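PDB 5J5U: RagB/SusD domain protein from Flavobacterium johnsoniae, which probably binds chitin chains at the cell surface as a SusD-like lipoprotein of a chitin-utilization locus. Local coordinates for residues V111-T116 against S415-S420; R195-S200 against A348-V353. All coordinates share one frame; numbering follows the deposited sequence.

Contact 1: residues V111-T116 against S415-S420; sequences VAQRLT and SIEAYS
Ile416 opens this helix-to-helix contact in the mainly helical SusD-like fold, facing Arg114 with CA atoms 7.1 Å apart. The axes of 111-116 and 415-420, on helices 98-119 and 415-425, come within 10.8 Å and cross at 48°, a distance bridged by side chains rather than by touching backbones. The Ile416 side chain points at the other helix, and its CG2 branch reaches the aliphatic part of Arg114 at 4.4 Å from CG. Next comes Glu417, which makes the polar link. Bent at chi2 (-45°), its chain brings OE2 forward to accept from Gln113 NE2 at 2.8 Å, a nearly straight bond. The donor arrives on the syn side of OE2, 19° out of the carboxylate plane, while OE2 lies almost in the plane of the amide, and the amide and carboxylate planes are nearly perpendicular. The Gln113 amide is held at both ends, OE1 by Arg191 and NE2 additionally by Asp117, which is consistent with the modelled amide orientation. Glu417 OE1 goes to Arg195, so this buried carboxylate is probably kept ionised. One turn on, Ser420 packs against the same arginine. Arg114, whose CG is 4.2 Å from Glu417 OE2, sends its guanidinium elsewhere: it pairs with Glu80, and NH2 donates in plane to a lone pair of Val111 O at 3.3 Å.

Contact 2: residues R195-S200 against A348-V353; sequences RISEVS and AYRGWV
Ser197 and Arg350 mark the closest backbone approach, CA to CA 9.8 Å, between the turn that follows helix 178-195 and the end of helix 337-349, which closes in a Schellman motif with Gly351 at positive phi. Side chains cover that distance. Arg350 does most of the reaching: extended from CG to NE, it carries its guanidinium across to Glu198, where NH2 and OE2 form a salt bridge at 3.0 Å. The bond is bent, 136° at the hydrogen, with OE2 30° out of the guanidinium plane; the two side chains cross at about a right angle. Glu198 CB points away from Arg350; a bend at chi2 (-44°) turns the carboxylate back. Its OE2 is gripped twice, by Arg350 on the syn side and by Ser197 OG, which donates to the anti lone pair at 2.6 Å. Ser197 touches both partners: OG lies over one face of the guanidinium, 3.6 Å from Arg350 NH2, and CB meets the indole of Trp352 at its edge, 3.5 Å from CH2. Over one face of that indole runs Arg350 CD. A glutamine here, lacking the negative charge, would probably leave the guanidinium of Arg350 with a weaker hold on this side and dependent on Glu346. Around the contact, Trp352 rests on Ala204 and Glu205 of helix 201-214, Arg350 touches Lys400 of helix 399-410, and Ile196 packs against helix 143-160.

The two contacts are joined through Arg195, the first residue of contact 2's 195-200 segment, although their centres are about 19 Å apart. Its NH1 forms a salt bridge with Glu417 OE1 at 2.6 Å, and its NE lies 3.7 Å from Ser420 CB; Asp117 is a second acidic partner. Helix 415-425 reaches both places, since Arg424 bonds to Ser197 OG. Along the chain, contact 2 is nested inside the loop closed by contact 1. The centre of contact 1, which is buried, lies about 6 Å, and that of the partly buried contact 2 about 19 Å, from the centre of the chain. Neither includes a bound sugar; contact 1 packs two helices, contact 2 joins a turn to a helix end.

Contact 1: residues V111-T116 against S415-S420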
loop_
_atom_site.group_PDB
_atom_site.type_symbol
_atom_site.label_atom_id
_atom_site.label_comp_id
_atom_site.label_asym_id
_atom_site.label_seq_id
_atom_site.Cartn_x
_atom_site.Cartn_y
_atom_site.Cartn_z
ATOM N N VAL A 111 11.641 0.894 1.680
ATOM C CA VAL A 111 12.011 0.852 0.274
ATOM C C VAL A 111 11.903 -0.588 -0.278
ATOM O O VAL A 111 11.265 -0.801 -1.306
ATOM C CB VAL A 111 13.471 1.405 0.039
ATOM C CG1 VAL A 111 13.996 1.075 -1.371
ATOM C CG2 VAL A 111 13.587 2.925 0.340
ATOM N N ALA A 112 12.475 -1.571 0.418
ATOM C CA ALA A 112 12.650 -2.914 -0.175
ATOM C C ALA A 112 11.404 -3.800 -0.051
ATOM O O ALA A 112 11.160 -4.691 -0.877
ATOM C CB ALA A 112 13.842 -3.615 0.463
ATOM N N GLN A 113 10.635 -3.553 1.009
ATOM C CA GLN A 113 9.411 -4.292 1.288
ATOM C C GLN A 113 8.407 -4.268 0.117
ATOM O O GLN A 113 7.823 -5.298 -0.228
ATOM C CB GLN A 113 8.757 -3.746 2.565
ATOM C CG GLN A 113 7.381 -4.291 2.843
ATOM C CD GLN A 113 6.285 -3.272 2.543
ATOM O OE1 GLN A 113 6.273 -2.167 3.116
ATOM N NE2 GLN A 113 5.349 -3.640 1.641
ATOM N N ARG A 114 8.173 -3.098 -0.457
ATOM C CA ARG A 114 7.299 -3.035 -1.619
ATOM C C ARG A 114 7.891 -3.944 -2.724
ATOM O O ARG A 114 7.183 -4.798 -3.306
ATOM C CB ARG A 114 7.129 -1.578 -2.091
ATOM C CG ARG A 114 6.407 -0.651 -1.043
ATOM C CD ARG A 114 6.810 0.815 -1.158
ATOM N NE ARG A 114 8.206 0.948 -1.572
ATOM C CZ ARG A 114 8.703 1.945 -2.295
ATOM N NH1 ARG A 114 7.933 2.953 -2.671
ATOM N NH2 ARG A 114 9.987 1.927 -2.646
ATOM N N LEU A 115 9.206 -3.826 -2.926
ATOM C CA LEU A 115 9.902 -4.533 -3.990
ATOM C C LEU A 115 9.679 -6.053 -3.935
ATOM O O LEU A 115 9.146 -6.641 -4.889
ATOM C CB LEU A 115 11.401 -4.205 -3.949
ATOM C CG LEU A 115 12.238 -4.573 -5.180
ATOM C CD1 LEU A 115 11.708 -3.893 -6.423
ATOM C CD2 LEU A 115 13.669 -4.154 -4.959
ATOM N N THR A 116 10.042 -6.674 -2.813
ATOM C CA THR A 116 9.934 -8.129 -2.697
ATOM C C THR A 116 8.445 -8.489 -2.775
ATOM O O THR A 116 8.051 -9.436 -3.487
ATOM C CB THR A 116 10.633 -8.674 -1.401
ATOM O OG1 THR A 116 10.512 -10.097 -1.320
ATOM C CG2 THR A 116 10.117 -7.990 -0.099
ATOM N N SER A 415 -2.180 1.303 -3.028
ATOM C CA SER A 415 -2.754 0.084 -3.555
ATOM C C SER A 415 -1.808 -1.107 -3.525
ATOM O O SER A 415 -2.276 -2.245 -3.572
ATOM C CB SER A 415 -3.254 0.301 -4.987
ATOM O OG SER A 415 -4.337 1.206 -4.989
ATOM N N ILE A 416 -0.502 -0.857 -3.464
ATOM C CA ILE A 416 0.460 -1.942 -3.360
ATOM C C ILE A 416 0.159 -2.780 -2.099
ATOM O O ILE A 416 0.134 -4.019 -2.163
ATOM C CB ILE A 416 1.900 -1.413 -3.330
ATOM C CG1 ILE A 416 2.285 -0.844 -4.689
ATOM C CG2 ILE A 416 2.902 -2.526 -2.942
ATOM C CD1 ILE A 416 3.697 -0.249 -4.713
ATOM N N GLU A 417 -0.101 -2.106 -0.971
ATOM C CA GLU A 417 -0.394 -2.792 0.297
ATOM C C GLU A 417 -1.731 -3.532 0.282
ATOM O O GLU A 417 -1.839 -4.628 0.781
ATOM C CB GLU A 417 -0.374 -1.809 1.465
ATOM C CG GLU A 417 0.991 -1.245 1.745
ATOM C CD GLU A 417 2.055 -2.320 1.729
ATOM O OE1 GLU A 417 1.895 -3.310 2.478
ATOM O OE2 GLU A 417 3.043 -2.178 0.970
ATOM N N ALA A 418 -2.744 -2.914 -0.294
ATOM C CA ALA A 418 -4.022 -3.566 -0.447
ATOM C C ALA A 418 -3.896 -4.803 -1.326
ATOM O O ALA A 418 -4.514 -5.812 -1.043
ATOM C CB ALA A 418 -5.022 -2.617 -1.035
ATOM N N TYR A 419 -3.142 -4.704 -2.411
ATOM C CA TYR A 419 -2.886 -5.826 -3.335
ATOM C C TYR A 419 -2.206 -6.969 -2.599
ATOM O O TYR A 419 -2.580 -8.124 -2.771
ATOM C CB TYR A 419 -2.036 -5.368 -4.533
ATOM C CG TYR A 419 -1.581 -6.461 -5.502
ATOM C CD1 TYR A 419 -2.476 -7.409 -6.026
ATOM C CD2 TYR A 419 -0.262 -6.509 -5.936
ATOM C CE1 TYR A 419 -2.053 -8.395 -6.931
ATOM C CE2 TYR A 419 0.179 -7.484 -6.842
ATOM C CZ TYR A 419 -0.706 -8.437 -7.328
ATOM O OH TYR A 419 -0.216 -9.387 -8.221
ATOM N N SER A 420 -1.226 -6.644 -1.755
ATOM C CA SER A 420 -0.571 -7.684 -0.955
ATOM C C SER A 420 -1.537 -8.321 0.070
ATOM O O SER A 420 -1.593 -9.554 0.202
ATOM C CB SER A 420 0.670 -7.120 -0.255
ATOM O OG SER A 420 1.627 -6.660 -1.206
#

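Contact 2: residues R195-S200 against A348-V353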
loop_
_atom_site.group_PDB
_atom_site.type_symbol
_atom_site.label_atom_id
_atom_site.label_comp_id
_atom_site.label_asym_id
_atom_site.label_seq_id
_atom_site.Cartn_x
_atom_site.Cartn_y
_atom_site.Cartn_z
ATOM N N ARG A 195 1.941 -10.151 7.379
ATOM C CA ARG A 195 2.033 -10.590 5.991
ATOM C C ARG A 195 2.502 -12.061 5.895
ATOM O O ARG A 195 2.165 -12.747 4.939
ATOM C CB ARG A 195 2.944 -9.664 5.176
ATOM C CG ARG A 195 2.762 -9.848 3.673
ATOM C CD ARG A 195 2.812 -8.510 2.951
ATOM N NE ARG A 195 1.687 -7.650 3.312
ATOM C CZ ARG A 195 1.743 -6.328 3.294
ATOM N NH1 ARG A 195 2.864 -5.733 2.914
ATOM N NH2 ARG A 195 0.683 -5.599 3.642
ATOM N N ILE A 196 3.268 -12.544 6.868
ATOM C CA ILE A 196 3.670 -13.955 6.857
ATOM C C ILE A 196 2.849 -14.863 7.770
ATOM O O ILE A 196 3.327 -15.918 8.175
ATOM C CB ILE A 196 5.159 -14.134 7.222
ATOM C CG1 ILE A 196 5.442 -13.549 8.607
ATOM C CG2 ILE A 196 6.041 -13.513 6.146
ATOM C CD1 ILE A 196 6.838 -13.808 9.099
ATOM N N SER A 197 1.608 -14.478 8.055
ATOM C CA SER A 197 0.756 -15.249 8.959
ATOM C C SER A 197 0.421 -16.613 8.365
ATOM O O SER A 197 0.311 -17.595 9.093
ATOM C CB SER A 197 -0.543 -14.493 9.268
ATOM O OG SER A 197 -1.319 -14.334 8.093
ATOM N N GLU A 198 0.280 -16.671 7.042
ATOM C CA GLU A 198 -0.117 -17.902 6.380
ATOM C C GLU A 198 1.062 -18.832 6.152
ATOM O O GLU A 198 0.915 -20.063 6.203
ATOM C CB GLU A 198 -0.814 -17.604 5.049
ATOM C CG GLU A 198 -2.006 -16.688 5.187
ATOM C CD GLU A 198 -2.901 -17.057 6.372
ATOM O OE1 GLU A 198 -3.725 -17.997 6.262
ATOM O OE2 GLU A 198 -2.783 -16.394 7.428
ATOM N N VAL A 199 2.232 -18.272 5.888
ATOM C CA VAL A 199 3.337 -19.144 5.547
ATOM C C VAL A 199 4.150 -19.554 6.774
ATOM O O VAL A 199 4.635 -20.671 6.852
ATOM C CB VAL A 199 4.274 -18.487 4.500
ATOM C CG1 VAL A 199 4.824 -17.130 5.005
ATOM C CG2 VAL A 199 5.400 -19.460 4.132
ATOM N N SER A 200 4.282 -18.651 7.735
ATOM C CA SER A 200 5.101 -18.901 8.914
ATOM C C SER A 200 4.432 -18.387 10.171
ATOM O O SER A 200 4.901 -17.393 10.744
ATOM C CB SER A 200 6.475 -18.233 8.771
ATOM O OG SER A 200 7.193 -18.721 7.648
ATOM N N ALA A 348 -5.189 -10.186 17.364
ATOM C CA ALA A 348 -6.011 -10.460 18.537
ATOM C C ALA A 348 -6.930 -11.635 18.286
ATOM O O ALA A 348 -7.004 -12.549 19.101
ATOM C CB ALA A 348 -6.835 -9.238 18.915
ATOM N N TYR A 349 -7.621 -11.605 17.145
ATOM C CA TYR A 349 -8.538 -12.678 16.778
ATOM C C TYR A 349 -7.844 -14.025 16.660
ATOM O O TYR A 349 -8.483 -15.071 16.743
ATOM C CB TYR A 349 -9.230 -12.355 15.455
ATOM C CG TYR A 349 -10.018 -13.509 14.890
ATOM C CD1 TYR A 349 -11.275 -13.817 15.377
ATOM C CD2 TYR A 349 -9.498 -14.299 13.881
ATOM C CE1 TYR A 349 -11.994 -14.880 14.872
ATOM C CE2 TYR A 349 -10.211 -15.362 13.370
ATOM C CZ TYR A 349 -11.459 -15.643 13.872
ATOM O OH TYR A 349 -12.177 -16.695 13.367
ATOM N N ARG A 350 -6.537 -13.994 16.436
ATOM C CA ARG A 350 -5.737 -15.207 16.358
ATOM C C ARG A 350 -5.148 -15.590 17.713
ATOM O O ARG A 350 -4.482 -16.612 17.842
ATOM C CB ARG A 350 -4.617 -15.036 15.333
ATOM C CG ARG A 350 -5.090 -14.933 13.893
ATOM C CD ARG A 350 -3.958 -14.455 13.001
ATOM N NE ARG A 350 -4.380 -14.315 11.614
ATOM C CZ ARG A 350 -4.202 -15.249 10.695
ATOM N NH1 ARG A 350 -3.611 -16.391 11.030
ATOM N NH2 ARG A 350 -4.603 -15.037 9.450
ATOM N N GLY A 351 -5.368 -14.751 18.715
ATOM C CA GLY A 351 -4.820 -15.005 20.031
ATOM C C GLY A 351 -3.332 -14.737 20.105
ATOM O O GLY A 351 -2.642 -15.251 20.990
ATOM N N TRP A 352 -2.824 -13.960 19.155
ATOM C CA TRP A 352 -1.398 -13.664 19.105
ATOM C C TRP A 352 -0.992 -12.523 20.043
ATOM O O TRP A 352 0.099 -12.537 20.601
ATOM C CB TRP A 352 -0.994 -13.333 17.671
ATOM C CG TRP A 352 -1.043 -14.513 16.734
ATOM C CD1 TRP A 352 -1.379 -15.804 17.048
ATOM C CD2 TRP A 352 -0.703 -14.518 15.338
ATOM N NE1 TRP A 352 -1.287 -16.607 15.930
ATOM C CE2 TRP A 352 -0.869 -15.845 14.871
ATOM C CE3 TRP A 352 -0.273 -13.531 14.438
ATOM C CZ2 TRP A 352 -0.629 -16.207 13.543
ATOM C CZ3 TRP A 352 -0.034 -13.895 13.117
ATOM C CH2 TRP A 352 -0.214 -15.227 12.685
ATOM N N VAL A 353 -1.874 -11.546 20.230
ATOM C CA VAL A 353 -1.602 -10.438 21.148
ATOM C C VAL A 353 -2.753 -10.310 22.134
ATOM O O VAL A 353 -3.841 -10.865 21.907
ATOM C CB VAL A 353 -1.405 -9.079 20.425
ATOM C CG1 VAL A 353 -0.229 -9.158 19.444
ATOM C CG2 VAL A 353 -2.687 -8.631 19.715
HETATM O O HOH W 1 -4.551 -18.429 8.479
#